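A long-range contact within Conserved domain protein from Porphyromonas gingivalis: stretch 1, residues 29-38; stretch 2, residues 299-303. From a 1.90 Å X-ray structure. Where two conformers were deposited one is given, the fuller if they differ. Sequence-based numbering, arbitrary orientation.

Stretch 1, residues 29-38: GPGGDTIMDY
Stretch 2 (299-303) PTKLF

The chain's last five residues, which lack regular secondary structure, alternate between extended angles at Pro299 (phi/psi -71/159) and Lys301 (-116/124) and compact ones at Thr300 (-58/-42) and Leu302 (-84/-53), and pack against a loop that leads into a helix, burying 411 Å² in total. Gly29 to Gly32 form a type I turn, closed by Gly32 N to Gly29 O (2.9 Å); Thr34 (chi1 p) caps the helix beginning at Ile35, its OG1 accepting from Asp37 N at 3.1 Å. In register, the CA atoms of Gly31 and Lys301 lie 4.6 Å apart, those of Asp33 and Leu302 6.6 Å.

Polar contacts centre on Asp33 (chi1 m, chi2 -76°), whose carboxylate spans two successive amides: OD2 accepts from Leu302 N at 2.9 Å, and OD1 more weakly from Phe303 N at 3.3 Å. The terminal carboxylate brings Phe303 OXT within 3.7 Å of Asp33 OD1, a like-charge approach eased by water 1, which donates to both atoms. Water 2 links Tyr38 OH (2.7 Å) to Pro299 O (2.9 Å).

At Gly31, CA makes a CH...O contact with Thr300 O at 3.1 Å; a CB there would clash with that oxygen.

Apolar packing follows from Leu302 (m, t), whose CD1 sits 3.5 Å from the Tyr38 ring centroid, nearly on the ring normal. Phe303 (chi1 m, chi2 -77°) turns its ring edge to the helix, CE2 lying 3.4 Å from Asp37 O.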

ATOM      1  N   GLY A  29     -15.972   8.462  -8.207  1.00 28.27           N
ATOM      2  CA  GLY A  29     -17.031   7.520  -8.542  1.00 26.49           C
ATOM      3  C   GLY A  29     -18.309   8.247  -8.936  1.00 27.81           C
ATOM      4  O   GLY A  29     -18.428   9.459  -8.737  1.00 30.70           O
ATOM      5  N   PRO A  30     -19.285   7.512  -9.495  1.00 29.10           N
ATOM      6  CA  PRO A  30     -20.507   8.150 -10.008  1.00 32.74           C
ATOM      7  C   PRO A  30     -21.349   8.851  -8.929  1.00 38.84           C
ATOM      8  O   PRO A  30     -22.113   9.768  -9.248  1.00 35.76           O
ATOM      9  CB  PRO A  30     -21.282   6.990 -10.652  1.00 36.42           C
ATOM     10  CG  PRO A  30     -20.666   5.734 -10.098  1.00 35.62           C
ATOM     11  CD  PRO A  30     -19.224   6.068  -9.803  1.00 24.85           C
ATOM     12  N   GLY A  31     -21.204   8.440  -7.672  1.00 27.92           N
ATOM     13  CA  GLY A  31     -21.916   9.075  -6.577  1.00 31.38           C
ATOM     14  C   GLY A  31     -21.060  10.074  -5.816  1.00 35.99           C
ATOM     15  O   GLY A  31     -21.468  10.608  -4.784  1.00 36.73           O
ATOM     16  N   GLY A  32     -19.863  10.332  -6.327  1.00 29.74           N
ATOM     17  CA  GLY A  32     -18.975  11.288  -5.693  1.00 33.24           C
ATOM     18  C   GLY A  32     -18.077  10.685  -4.627  1.00 33.70           C
ATOM     19  O   GLY A  32     -17.464  11.417  -3.849  1.00 31.10           O
ATOM     20  N   ASP A  33     -17.983   9.354  -4.583  1.00 28.05           N
ATOM     21  CA  ASP A  33     -17.086   8.701  -3.629  1.00 26.84           C
ATOM     22  C   ASP A  33     -15.637   8.667  -4.132  1.00 26.43           C
ATOM     23  O   ASP A  33     -15.388   8.638  -5.336  1.00 26.34           O
ATOM     24  CB  ASP A  33     -17.590   7.291  -3.309  1.00 27.08           C
ATOM     25  CG  ASP A  33     -19.012   7.302  -2.742  1.00 38.42           C
ATOM     26  OD1 ASP A  33     -19.176   7.660  -1.554  1.00 36.56           O
ATOM     27  OD2 ASP A  33     -19.967   6.968  -3.482  1.00 37.45           O
ATOM     28  N   THR A  34     -14.687   8.666  -3.194  1.00 26.93           N
ATOM     29  CA  THR A  34     -13.264   8.636  -3.511  1.00 28.09           C
ATOM     30  C   THR A  34     -12.756   7.206  -3.693  1.00 27.31           C
ATOM     31  O   THR A  34     -13.421   6.250  -3.314  1.00 23.91           O
ATOM     32  CB  THR A  34     -12.442   9.250  -2.369  1.00 27.52           C
ATOM     33  OG1 THR A  34     -12.565   8.417  -1.206  1.00 25.98           O
ATOM     34  CG2 THR A  34     -12.966  10.665  -2.036  1.00 25.99           C
ATOM     35  N   ILE A  35     -11.558   7.061  -4.245  1.00 25.05           N
ATOM     36  CA  ILE A  35     -10.964   5.730  -4.363  1.00 26.41           C
ATOM     37  C   ILE A  35     -10.847   5.065  -2.993  1.00 27.89           C
ATOM     38  O   ILE A  35     -11.149   3.877  -2.844  1.00 25.96           O
ATOM     39  CB  ILE A  35      -9.600   5.786  -5.052  1.00 26.70           C
ATOM     40  CG1 ILE A  35      -9.810   6.029  -6.550  1.00 31.79           C
ATOM     41  CG2 ILE A  35      -8.835   4.472  -4.831  1.00 25.10           C
ATOM     42  CD1 ILE A  35      -8.549   6.281  -7.305  1.00 40.44           C
HETATM   43  N   MSE A  36     -10.425   5.834  -1.991  1.00 22.90           N
HETATM   44  CA  MSE A  36     -10.331   5.311  -0.631  1.00 23.21           C
HETATM   45  C   MSE A  36     -11.662   4.723  -0.164  1.00 25.08           C
HETATM   46  O   MSE A  36     -11.696   3.674   0.491  1.00 26.04           O
HETATM   47  CB  MSE A  36      -9.861   6.397   0.348  1.00 23.75           C
HETATM   48  CG  MSE A  36      -9.913   5.929   1.798  1.00 26.45           C
HETATM   49 SE   MSE A  36      -9.666   7.419   3.022  0.60 28.87          SE
HETATM   50  CE  MSE A  36      -7.879   7.879   2.442  1.00 27.85           C
ATOM     51  N   ASP A  37     -12.753   5.403  -0.501  1.00 23.46           N
ATOM     52  CA  ASP A  37     -14.097   4.927  -0.170  1.00 22.95           C
ATOM     53  C   ASP A  37     -14.384   3.535  -0.736  1.00 22.49           C
ATOM     54  O   ASP A  37     -14.975   2.699  -0.050  1.00 26.74           O
ATOM     55  CB  ASP A  37     -15.175   5.890  -0.693  1.00 24.19           C
ATOM     56  CG  ASP A  37     -15.219   7.218   0.074  1.00 29.56           C
ATOM     57  OD1 ASP A  37     -14.725   7.287   1.225  1.00 26.87           O
ATOM     58  OD2 ASP A  37     -15.754   8.191  -0.497  1.00 31.23           O
ATOM     59  N   TYR A  38     -14.016   3.300  -1.996  1.00 23.22           N
ATOM     60  CA  TYR A  38     -14.182   1.949  -2.574  1.00 23.78           C
ATOM     61  C   TYR A  38     -13.384   0.909  -1.782  1.00 22.54           C
ATOM     62  O   TYR A  38     -13.884  -0.186  -1.525  1.00 22.56           O
ATOM     63  CB  TYR A  38     -13.814   1.929  -4.068  1.00 24.04           C
ATOM     64  CG  TYR A  38     -14.863   2.661  -4.863  1.00 25.97           C
ATOM     65  CD1 TYR A  38     -15.983   1.986  -5.359  1.00 23.56           C
ATOM     66  CD2 TYR A  38     -14.780   4.040  -5.056  1.00 25.54           C
ATOM     67  CE1 TYR A  38     -16.980   2.663  -6.051  1.00 24.90           C
ATOM     68  CE2 TYR A  38     -15.778   4.728  -5.760  1.00 25.19           C
ATOM     69  CZ  TYR A  38     -16.870   4.037  -6.244  1.00 26.32           C
ATOM     70  OH  TYR A  38     -17.871   4.712  -6.926  1.00 29.62           O
ATOM     71  N   PRO A 299     -23.082   0.164  -5.045  1.00 29.02           N
ATOM     72  CA  PRO A 299     -24.196   1.112  -5.128  1.00 33.91           C
ATOM     73  C   PRO A 299     -23.708   2.453  -5.662  1.00 33.61           C
ATOM     74  O   PRO A 299     -22.509   2.744  -5.592  1.00 33.26           O
ATOM     75  CB  PRO A 299     -24.627   1.260  -3.668  1.00 34.66           C
ATOM     76  CG  PRO A 299     -23.372   1.042  -2.904  1.00 35.98           C
ATOM     77  CD  PRO A 299     -22.667  -0.069  -3.652  1.00 35.29           C
ATOM     78  N   THR A 300     -24.612   3.273  -6.190  1.00 35.61           N
ATOM     79  CA  THR A 300     -24.185   4.577  -6.708  1.00 38.69           C
ATOM     80  C   THR A 300     -23.494   5.433  -5.649  1.00 40.27           C
ATOM     81  O   THR A 300     -22.487   6.080  -5.924  1.00 39.38           O
ATOM     82  CB  THR A 300     -25.345   5.370  -7.323  1.00 40.36           C
ATOM     83  OG1 THR A 300     -25.858   4.651  -8.442  1.00 43.77           O
ATOM     84  CG2 THR A 300     -24.850   6.746  -7.795  1.00 44.74           C
ATOM     85  N   LYS A 301     -24.028   5.432  -4.434  1.00 33.27           N
ATOM     86  CA  LYS A 301     -23.402   6.158  -3.336  1.00 33.78           C
ATOM     87  C   LYS A 301     -22.967   5.170  -2.264  1.00 32.77           C
ATOM     88  O   LYS A 301     -23.776   4.401  -1.756  1.00 35.55           O
ATOM     89  CB  LYS A 301     -24.364   7.182  -2.723  1.00 43.01           C
ATOM     90  CG  LYS A 301     -24.694   8.337  -3.640  1.00 52.42           C
ATOM     91  CD  LYS A 301     -25.581   9.364  -2.953  1.00 63.07           C
ATOM     92  CE  LYS A 301     -26.006  10.445  -3.936  1.00 71.64           C
ATOM     93  NZ  LYS A 301     -26.550   9.847  -5.193  1.00 71.90           N
ATOM     94  N   LEU A 302     -21.691   5.206  -1.919  1.00 28.08           N
ATOM     95  CA  LEU A 302     -21.125   4.278  -0.943  0.56 34.73           C
ATOM     96  C   LEU A 302     -21.343   4.758   0.490  1.00 40.51           C
ATOM     97  O   LEU A 302     -21.840   4.020   1.333  1.00 45.36           O
ATOM     98  CB  LEU A 302     -19.623   4.105  -1.178  0.56 33.72           C
ATOM     99  CG  LEU A 302     -19.103   3.638  -2.539  0.56 28.85           C
ATOM    100  CD1 LEU A 302     -17.584   3.540  -2.499  0.56 28.19           C
ATOM    101  CD2 LEU A 302     -19.712   2.301  -2.931  0.56 27.14           C
ATOM    102  N   PHE A 303     -20.944   6.004   0.753  1.00 38.65           N
ATOM    103  CA  PHE A 303     -21.036   6.596   2.083  1.00 43.14           C
ATOM    104  C   PHE A 303     -21.700   7.972   2.027  1.00 58.90           C
ATOM    105  O   PHE A 303     -22.172   8.489   3.043  1.00 58.81           O
ATOM    106  CB  PHE A 303     -19.642   6.711   2.704  1.00 39.42           C
ATOM    107  CG  PHE A 303     -18.937   5.389   2.848  1.00 34.44           C
ATOM    108  CD1 PHE A 303     -19.285   4.509   3.865  1.00 41.09           C
ATOM    109  CD2 PHE A 303     -17.947   5.017   1.960  1.00 32.30           C
ATOM    110  CE1 PHE A 303     -18.654   3.285   3.998  1.00 40.42           C
ATOM    111  CE2 PHE A 303     -17.310   3.795   2.088  1.00 31.59           C
ATOM    112  CZ  PHE A 303     -17.660   2.926   3.107  1.00 32.76           C
ATOM    113  OXT PHE A 303     -21.781   8.597   0.965  1.00 59.27           O
TER
HETATM  114  O   HOH W   1     -22.024   8.961  -1.686  1.00 52.48           O
HETATM  115  O   HOH W   2     -20.206   3.484  -7.272  1.00 29.74           O